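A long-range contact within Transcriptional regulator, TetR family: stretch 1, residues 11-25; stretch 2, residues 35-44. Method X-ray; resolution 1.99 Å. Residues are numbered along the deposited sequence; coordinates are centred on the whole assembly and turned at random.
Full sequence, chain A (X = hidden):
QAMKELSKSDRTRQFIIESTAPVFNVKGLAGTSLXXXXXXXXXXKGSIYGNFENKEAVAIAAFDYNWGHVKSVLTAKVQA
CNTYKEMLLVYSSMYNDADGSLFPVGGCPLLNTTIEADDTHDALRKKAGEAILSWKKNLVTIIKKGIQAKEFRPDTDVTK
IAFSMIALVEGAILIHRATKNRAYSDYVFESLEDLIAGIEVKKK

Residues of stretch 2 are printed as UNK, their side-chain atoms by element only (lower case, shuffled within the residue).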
ATOM      1  N   ARG A  11     -26.859  13.979  13.623  1.00 24.22           N
ATOM      2  CA  ARG A  11     -26.929  14.291  12.203  1.00 23.56           C
ATOM      3  C   ARG A  11     -25.801  15.223  11.773  1.00 22.52           C
ATOM      4  O   ARG A  11     -25.219  15.053  10.687  1.00 21.41           O
ATOM      5  CB  ARG A  11     -28.291  14.878  11.829  1.00 23.07           C
ATOM      6  CG  ARG A  11     -29.401  13.867  11.857  1.00 24.10           C
ATOM      7  CD  ARG A  11     -30.759  14.522  11.508  1.00 22.51           C
ATOM      8  NE  ARG A  11     -31.041  15.532  12.502  1.00 22.13           N
ATOM      9  CZ  ARG A  11     -31.718  16.664  12.314  1.00 24.21           C
ATOM     10  NH1 ARG A  11     -32.242  16.984  11.143  1.00 25.42           N
ATOM     11  NH2 ARG A  11     -31.872  17.491  13.343  1.00 24.06           N
ATOM     12  N   THR A  12     -25.486  16.200  12.616  1.00 22.50           N
ATOM     13  CA  THR A  12     -24.420  17.123  12.286  1.00 22.65           C
ATOM     14  C   THR A  12     -23.094  16.375  12.279  1.00 22.63           C
ATOM     15  O   THR A  12     -22.261  16.535  11.355  1.00 21.35           O
ATOM     16  CB  THR A  12     -24.392  18.303  13.267  1.00 22.85           C
ATOM     17  OG1 THR A  12     -25.667  18.932  13.256  1.00 23.94           O
ATOM     18  CG2 THR A  12     -23.348  19.309  12.844  1.00 22.57           C
ATOM     19  N   ARG A  13     -22.923  15.519  13.289  1.00 22.34           N
ATOM     20  CA  ARG A  13     -21.762  14.654  13.404  1.00 22.60           C
ATOM     21  C   ARG A  13     -21.572  13.781  12.168  1.00 21.72           C
ATOM     22  O   ARG A  13     -20.470  13.688  11.629  1.00 22.28           O
ATOM     23  CB  ARG A  13     -21.883  13.788  14.661  1.00 22.75           C
ATOM     24  CG  ARG A  13     -20.706  12.853  14.875  1.00 25.52           C
ATOM     25  CD  ARG A  13     -20.744  12.199  16.249  1.00 27.93           C
ATOM     26  NE  ARG A  13     -19.564  11.392  16.436  1.00 32.25           N
ATOM     27  CZ  ARG A  13     -19.367  10.213  15.861  1.00 35.91           C
ATOM     28  NH1 ARG A  13     -20.300   9.658  15.090  1.00 37.44           N
ATOM     29  NH2 ARG A  13     -18.231   9.570  16.075  1.00 38.86           N
ATOM     30  N   GLN A  14     -22.646  13.167  11.708  1.00 21.84           N
ATOM     31  CA  GLN A  14     -22.595  12.320  10.526  1.00 22.39           C
ATOM     32  C   GLN A  14     -22.300  13.099   9.235  1.00 21.64           C
ATOM     33  O   GLN A  14     -21.535  12.646   8.385  1.00 22.25           O
ATOM     34  CB  GLN A  14     -23.911  11.531  10.385  1.00 22.90           C
ATOM     35  CG  GLN A  14     -23.913  10.525   9.248  1.00 24.08           C
ATOM     36  CD  GLN A  14     -22.829   9.464   9.383  1.00 30.91           C
ATOM     37  OE1 GLN A  14     -22.391   9.119  10.494  1.00 30.53           O
ATOM     38  NE2 GLN A  14     -22.378   8.936   8.234  1.00 35.26           N
ATOM     39  N   PHE A  15     -22.894  14.271   9.095  1.00 20.71           N
ATOM     40  CA  PHE A  15     -22.555  15.155   7.996  1.00 20.62           C
ATOM     41  C   PHE A  15     -21.065  15.530   8.000  1.00 20.27           C
ATOM     42  O   PHE A  15     -20.448  15.604   6.936  1.00 19.01           O
ATOM     43  CB  PHE A  15     -23.409  16.438   8.025  1.00 20.66           C
ATOM     44  CG  PHE A  15     -22.941  17.485   7.048  1.00 22.69           C
ATOM     45  CD1 PHE A  15     -23.332  17.431   5.706  1.00 22.49           C
ATOM     46  CD2 PHE A  15     -22.099  18.516   7.465  1.00 23.88           C
ATOM     47  CE1 PHE A  15     -22.861  18.388   4.777  1.00 24.47           C
ATOM     48  CE2 PHE A  15     -21.638  19.477   6.552  1.00 25.13           C
ATOM     49  CZ  PHE A  15     -22.016  19.407   5.197  1.00 23.39           C
ATOM     50  N   ILE A  16     -20.509  15.815   9.186  1.00 19.69           N
ATOM     51  CA  ILE A  16     -19.118  16.138   9.277  1.00 19.64           C
ATOM     52  C   ILE A  16     -18.309  14.952   8.762  1.00 19.60           C
ATOM     53  O   ILE A  16     -17.374  15.137   8.000  1.00 19.30           O
ATOM     54  CB  ILE A  16     -18.601  16.459  10.726  1.00 19.58           C
ATOM     55  CG1 ILE A  16     -19.283  17.655  11.362  1.00 20.64           C
ATOM     56  CG2 ILE A  16     -17.113  16.727  10.678  1.00 16.62           C
ATOM     57  CD1 ILE A  16     -19.286  18.806  10.516  1.00 25.07           C
ATOM     58  N   ILE A  17     -18.660  13.744   9.206  1.00 20.80           N
ATOM     59  CA  ILE A  17     -17.902  12.530   8.839  1.00 21.56           C
ATOM     60  C   ILE A  17     -17.942  12.361   7.332  1.00 21.80           C
ATOM     61  O   ILE A  17     -16.893  12.220   6.674  1.00 21.55           O
ATOM     62  CB  ILE A  17     -18.434  11.277   9.538  1.00 21.72           C
ATOM     63  CG1 ILE A  17     -18.144  11.343  11.046  1.00 22.78           C
ATOM     64  CG2 ILE A  17     -17.768  10.021   8.956  1.00 22.06           C
ATOM     65  CD1 ILE A  17     -18.967  10.346  11.918  1.00 22.26           C
ATOM     66  N   GLU A  18     -19.150  12.444   6.784  1.00 22.95           N
ATOM     67  CA  GLU A  18     -19.382  12.261   5.345  1.00 23.58           C
ATOM     68  C   GLU A  18     -18.626  13.266   4.488  1.00 23.81           C
ATOM     69  O   GLU A  18     -18.085  12.900   3.466  1.00 23.43           O
ATOM     70  CB  GLU A  18     -20.891  12.307   5.040  1.00 25.01           C
ATOM     71  CG  GLU A  18     -21.534  11.046   5.539  1.00 27.02           C
ATOM     72  CD  GLU A  18     -23.010  11.016   5.469  1.00 31.78           C
ATOM     73  OE1 GLU A  18     -23.625  11.917   4.811  1.00 32.16           O
ATOM     74  OE2 GLU A  18     -23.538  10.053   6.086  1.00 33.70           O
ATOM     75  N   SER A  19     -18.575  14.520   4.932  1.00 23.94           N
ATOM     76  CA  SER A  19     -17.979  15.605   4.163  1.00 23.90           C
ATOM     77  C   SER A  19     -16.481  15.544   4.205  1.00 22.82           C
ATOM     78  O   SER A  19     -15.813  15.944   3.243  1.00 22.13           O
ATOM     79  CB  SER A  19     -18.370  16.961   4.761  1.00 23.54           C
ATOM     80  OG  SER A  19     -19.748  17.142   4.642  1.00 29.30           O
ATOM     81  N   THR A  20     -15.937  15.124   5.346  1.00 22.09           N
ATOM     82  CA  THR A  20     -14.504  15.218   5.518  1.00 22.01           C
ATOM     83  C   THR A  20     -13.772  13.931   5.242  1.00 22.35           C
ATOM     84  O   THR A  20     -12.568  13.977   5.084  1.00 21.39           O
ATOM     85  CB  THR A  20     -14.096  15.685   6.926  1.00 22.63           C
ATOM     86  OG1 THR A  20     -14.491  14.699   7.896  1.00 19.61           O
ATOM     87  CG2 THR A  20     -14.746  17.066   7.238  1.00 22.20           C
ATOM     88  N   ALA A  21     -14.484  12.805   5.199  1.00 22.83           N
ATOM     89  CA  ALA A  21     -13.854  11.491   4.951  1.00 23.19           C
ATOM     90  C   ALA A  21     -13.054  11.422   3.629  1.00 23.58           C
ATOM     91  O   ALA A  21     -11.988  10.776   3.582  1.00 25.19           O
ATOM     92  CB  ALA A  21     -14.890  10.360   5.011  1.00 21.87           C
ATOM     93  N   PRO A  22     -13.544  12.050   2.552  1.00 24.03           N
ATOM     94  CA  PRO A  22     -12.751  12.067   1.301  1.00 24.09           C
ATOM     95  C   PRO A  22     -11.479  12.900   1.426  1.00 24.43           C
ATOM     96  O   PRO A  22     -10.469  12.598   0.778  1.00 25.42           O
ATOM     97  CB  PRO A  22     -13.704  12.732   0.294  1.00 24.85           C
ATOM     98  CG  PRO A  22     -15.042  12.552   0.869  1.00 25.02           C
ATOM     99  CD  PRO A  22     -14.890  12.595   2.339  1.00 23.93           C
ATOM    100  N   VAL A  23     -11.506  13.943   2.254  1.00 23.92           N
ATOM    101  CA  VAL A  23     -10.316  14.750   2.467  1.00 23.50           C
ATOM    102  C   VAL A  23      -9.324  13.934   3.298  1.00 22.86           C
ATOM    103  O   VAL A  23      -8.122  13.912   2.985  1.00 23.65           O
ATOM    104  CB  VAL A  23     -10.591  16.079   3.219  1.00 23.33           C
ATOM    105  CG1 VAL A  23      -9.343  16.903   3.265  1.00 24.40           C
ATOM    106  CG2 VAL A  23     -11.739  16.884   2.537  1.00 26.44           C
ATOM    107  N   PHE A  24      -9.761  13.297   4.383  1.00 21.68           N
ATOM    108  CA  PHE A  24      -8.774  12.514   5.146  1.00 20.52           C
ATOM    109  C   PHE A  24      -8.196  11.392   4.286  1.00 20.76           C
ATOM    110  O   PHE A  24      -7.011  11.098   4.367  1.00 21.40           O
ATOM    111  CB  PHE A  24      -9.332  11.921   6.428  1.00 20.00           C
ATOM    112  CG  PHE A  24      -9.481  12.914   7.527  1.00 19.94           C
ATOM    113  CD1 PHE A  24      -8.357  13.443   8.176  1.00 19.69           C
ATOM    114  CD2 PHE A  24     -10.733  13.372   7.875  1.00 18.71           C
ATOM    115  CE1 PHE A  24      -8.493  14.392   9.209  1.00 19.88           C
ATOM    116  CE2 PHE A  24     -10.893  14.338   8.895  1.00 18.57           C
ATOM    117  CZ  PHE A  24      -9.778  14.835   9.560  1.00 20.38           C
ATOM    118  N   ASN A  25      -9.029  10.753   3.478  1.00 21.39           N
ATOM    119  CA  ASN A  25      -8.588   9.605   2.679  1.00 22.16           C
ATOM    120  C   ASN A  25      -7.525   9.990   1.653  1.00 24.05           C
ATOM    121  O   ASN A  25      -6.686   9.164   1.320  1.00 25.55           O
ATOM    122  CB  ASN A  25      -9.752   8.892   2.001  1.00 21.71           C
ATOM    123  CG  ASN A  25      -9.407   7.488   1.568  1.00 21.38           C
ATOM    124  OD1 ASN A  25      -8.706   6.750   2.274  1.00 22.47           O
ATOM    125  ND2 ASN A  25      -9.883   7.110   0.402  1.00 21.81           N
ATOM    126  N   UNK A  35      -8.732  24.468   7.830  1.00 31.87           N
ATOM    127  CA  UNK A  35      -9.445  25.131   6.743  1.00 32.28           C
ATOM    128  C   UNK A  35      -9.883  24.126   5.670  1.00 31.17           C
ATOM    129  O   UNK A  35     -10.853  24.360   4.955  1.00 31.58           O
ATOM    130  c   UNK A  35      -8.016  27.109   7.185  1.00 33.71           C
ATOM    131  o   UNK A  35      -7.595  25.689   5.321  1.00 36.58           O
ATOM    132  c   UNK A  35      -8.632  26.254   6.120  1.00 32.58           C
ATOM    133  N   UNK A  36      -9.186  23.003   5.557  1.00 29.89           N
ATOM    134  CA  UNK A  36      -9.674  21.903   4.731  1.00 29.04           C
ATOM    135  C   UNK A  36     -11.026  21.450   5.300  1.00 27.55           C
ATOM    136  O   UNK A  36     -11.955  21.223   4.552  1.00 26.28           O
ATOM    137  c   UNK A  36      -8.702  20.700   4.727  1.00 29.62           C
ATOM    138  o   UNK A  36      -7.344  21.724   3.004  1.00 35.19           O
ATOM    139  o   UNK A  36      -6.335  20.459   4.507  1.00 32.04           O
ATOM    140  c   UNK A  36      -7.368  20.987   4.029  1.00 31.44           C
ATOM    141  N   UNK A  37     -11.133  21.354   6.626  1.00 26.34           N
ATOM    142  CA  UNK A  37     -12.340  20.822   7.268  1.00 25.80           C
ATOM    143  C   UNK A  37     -13.539  21.782   7.215  1.00 25.88           C
ATOM    144  O   UNK A  37     -14.668  21.355   6.925  1.00 25.50           O
ATOM    145  c   UNK A  37     -11.075  19.303   9.033  1.00 26.05           C
ATOM    146  c   UNK A  37     -12.059  20.440   8.732  1.00 25.59           C
ATOM    147  c   UNK A  37     -11.074  19.002  10.559  1.00 25.62           C
ATOM    148  c   UNK A  37     -11.410  18.066   8.222  1.00 23.31           C
ATOM    149  N   UNK A  38     -13.291  23.060   7.519  1.00 25.08           N
ATOM    150  CA  UNK A  38     -14.313  24.080   7.450  1.00 25.85           C
ATOM    151  C   UNK A  38     -14.731  24.321   5.993  1.00 26.60           C
ATOM    152  O   UNK A  38     -15.892  24.604   5.756  1.00 26.02           O
ATOM    153  c   UNK A  38     -13.528  25.203   9.575  1.00 25.87           C
ATOM    154  c   UNK A  38     -13.890  25.413   8.131  1.00 25.56           C
ATOM    155  o   UNK A  38     -12.769  25.980   7.445  1.00 26.74           O
ATOM    156  N   UNK A  39     -13.817  24.203   5.020  1.00 26.71           N
ATOM    157  CA  UNK A  39     -14.223  24.310   3.613  1.00 27.72           C
ATOM    158  C   UNK A  39     -15.070  23.119   3.187  1.00 26.67           C
ATOM    159  O   UNK A  39     -16.097  23.287   2.556  1.00 27.30           O
ATOM    160  o   UNK A  39     -11.057  24.822   0.776  1.00 44.25           O
ATOM    161  c   UNK A  39     -12.302  25.751   2.652  1.00 33.50           C
ATOM    162  c   UNK A  39     -11.162  25.788   1.595  1.00 39.88           C
ATOM    163  o   UNK A  39     -10.403  26.795   1.565  1.00 42.36           O
ATOM    164  c   UNK A  39     -13.047  24.417   2.649  1.00 28.88           C
ATOM    165  N   UNK A  40     -14.636  21.920   3.534  1.00 25.73           N
ATOM    166  CA  UNK A  40     -15.359  20.670   3.175  1.00 25.05           C
ATOM    167  C   UNK A  40     -16.778  20.622   3.778  1.00 24.08           C
ATOM    168  O   UNK A  40     -17.708  20.183   3.118  1.00 22.88           O
ATOM    169  c   UNK A  40     -14.558  19.445   3.611  1.00 24.67           C
ATOM    170  N   UNK A  41     -16.929  21.114   5.005  1.00 22.58           N
ATOM    171  CA  UNK A  41     -18.203  21.049   5.698  1.00 22.36           C
ATOM    172  C   UNK A  41     -19.060  22.316   5.488  1.00 22.86           C
ATOM    173  O   UNK A  41     -20.268  22.299   5.721  1.00 22.80           O
ATOM    174  c   UNK A  41     -17.136  19.595   7.507  1.00 20.75           C
ATOM    175  o   UNK A  41     -17.329  22.029   7.772  1.00 20.51           O
ATOM    176  c   UNK A  41     -17.974  20.857   7.227  1.00 22.55           C
ATOM    177  N   UNK A  42     -18.428  23.415   5.075  1.00 22.79           N
ATOM    178  CA  UNK A  42     -19.005  24.767   5.168  1.00 22.95           C
ATOM    179  C   UNK A  42     -19.523  25.106   6.584  1.00 22.69           C
ATOM    180  O   UNK A  42     -20.539  25.770   6.712  1.00 22.30           O
ATOM    181  c   UNK A  42     -20.141  24.992   4.128  1.00 23.44           C
ATOM    182  n   UNK A  42     -21.655  26.881   3.649  1.00 27.46           N
ATOM    183  c   UNK A  42     -20.386  26.475   3.835  1.00 25.15           C
ATOM    184  o   UNK A  42     -19.446  27.245   3.790  1.00 27.91           O
ATOM    185  N   UNK A  43     -18.843  24.617   7.619  1.00 21.95           N
ATOM    186  CA  UNK A  43     -19.217  24.866   9.010  1.00 22.13           C
ATOM    187  C   UNK A  43     -18.079  25.522   9.722  1.00 22.42           C
ATOM    188  O   UNK A  43     -16.934  25.370   9.324  1.00 22.02           O
ATOM    189  c   UNK A  43     -20.649  22.697   9.254  1.00 21.42           C
ATOM    190  c   UNK A  43     -20.902  21.525  10.193  1.00 21.06           C
ATOM    191  c   UNK A  43     -19.509  23.564   9.766  1.00 21.50           C
ATOM    192  c   UNK A  43     -21.874  23.503   9.109  1.00 21.09           C
ATOM    193  N   UNK A  44     -18.377  26.195  10.820  1.00 23.06           N
ATOM    194  CA  UNK A  44     -17.323  26.850  11.603  1.00 24.43           C
ATOM    195  C   UNK A  44     -16.536  25.840  12.413  1.00 25.84           C
ATOM    196  O   UNK A  44     -17.009  24.747  12.695  1.00 25.54           O
ATOM    197  c   UNK A  44     -18.689  28.920  11.809  1.00 23.57           C
ATOM    198  c   UNK A  44     -17.896  27.858  12.570  1.00 24.15           C
ATOM    199  o   UNK A  44     -18.799  27.194  13.451  1.00 25.65           O
TER

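Position 35 opens the second stretch within a helix. Its side chain has one carbon next to CA that carries an oxygen and a second carbon, and it is out of reach of stretch 1. This branching at CB identifies Thr35. Position 36 has two carbons, the second bearing two oxygens. CA-to-CB points toward stretch 1, and CB lies 4.1 Å from CG1 of Val23, so the contact is made by the aliphatic base of the side chain while the carboxylate bonds next to the stretch. A carboxylate this short is Asp36.

Four carbons forked at the second mark position 37. One terminal carbon approaches CG2 of Thr20 and the ring of Phe24. The fork beyond CB gives Leu37, whose CD2 is 3.6 Å from Thr20 CG2 and 3.8 Å from Phe24 CE2. Although its CA-to-CB bond points sideways, the end of the side chain comes nearer and is buried. Position 38 again has a carbon carrying one oxygen and one carbon, but its CA-to-CB bond points away and it makes no contact; it is Thr38. At position 39 three carbons in a row end in two oxygens, a carboxylate one methylene longer than that of Asp36. This is Glu39, exposed and out of reach of stretch 1.

Position 40 has a single side-chain carbon. Its CA-to-CB bond points toward stretch 1, where the CB of position 40 lies 4.0 Å from Val23 CG2, and the backbone O of position 40 is 3.7 Å from Ser19 CB. A lone CB leaves no choice but Ala40. Position 41 has a carbon bearing an oxygen and a carbon, set among Phe15, Ile16, Ser19 and Thr20, and is therefore Thr41. Its CG2 packs 3.5 Å from Thr20 CG2 and 3.8 Å from Ile16 CD1. Its OG1 donates to Leu37 O at 2.9 Å, so the hydroxyl is satisfied within its own helix while the methyl serves the interface.

Position 42 carries two carbons, the second with one oxygen and one nitrogen. The amide is that of Asn42, which leaves the helix with a phi of 52° and does not touch stretch 1. At position 43 four carbons fork at the second, and the CA-to-CB bond points toward stretch 1; one terminal carbon approaches Ile16 and the edge of the Phe15 ring. This is Leu43. Its CD1 meets Ile16 CD1 at a tight 3.2 Å and lies 4.2 Å from Phe15 CD2. Leu43 N bonds Thr41 OG1 at 3.0 Å, tying the turn back to the helix end. Position 44, a carbon with one oxygen and one carbon, is Thr44, the N-cap of the following helix.

The two helices run at 126° to each other, and their axes approach to 8.7 Å. No hydrogen bond crosses between the stretches; the contact rests on packing. Thr41 is its knob, seated among Phe15, Ile16, Ser19 and Thr20 where the backbones come close, with 5.7 Å between CA of Ser19 and CA of Thr41. Leu37 and Ala40 continue the packing toward Phe24 and Val23, and Leu43 extends it past the helix end to Phe15 and Ile16.

Stretch 2 (35-44) TDLTEATNLT
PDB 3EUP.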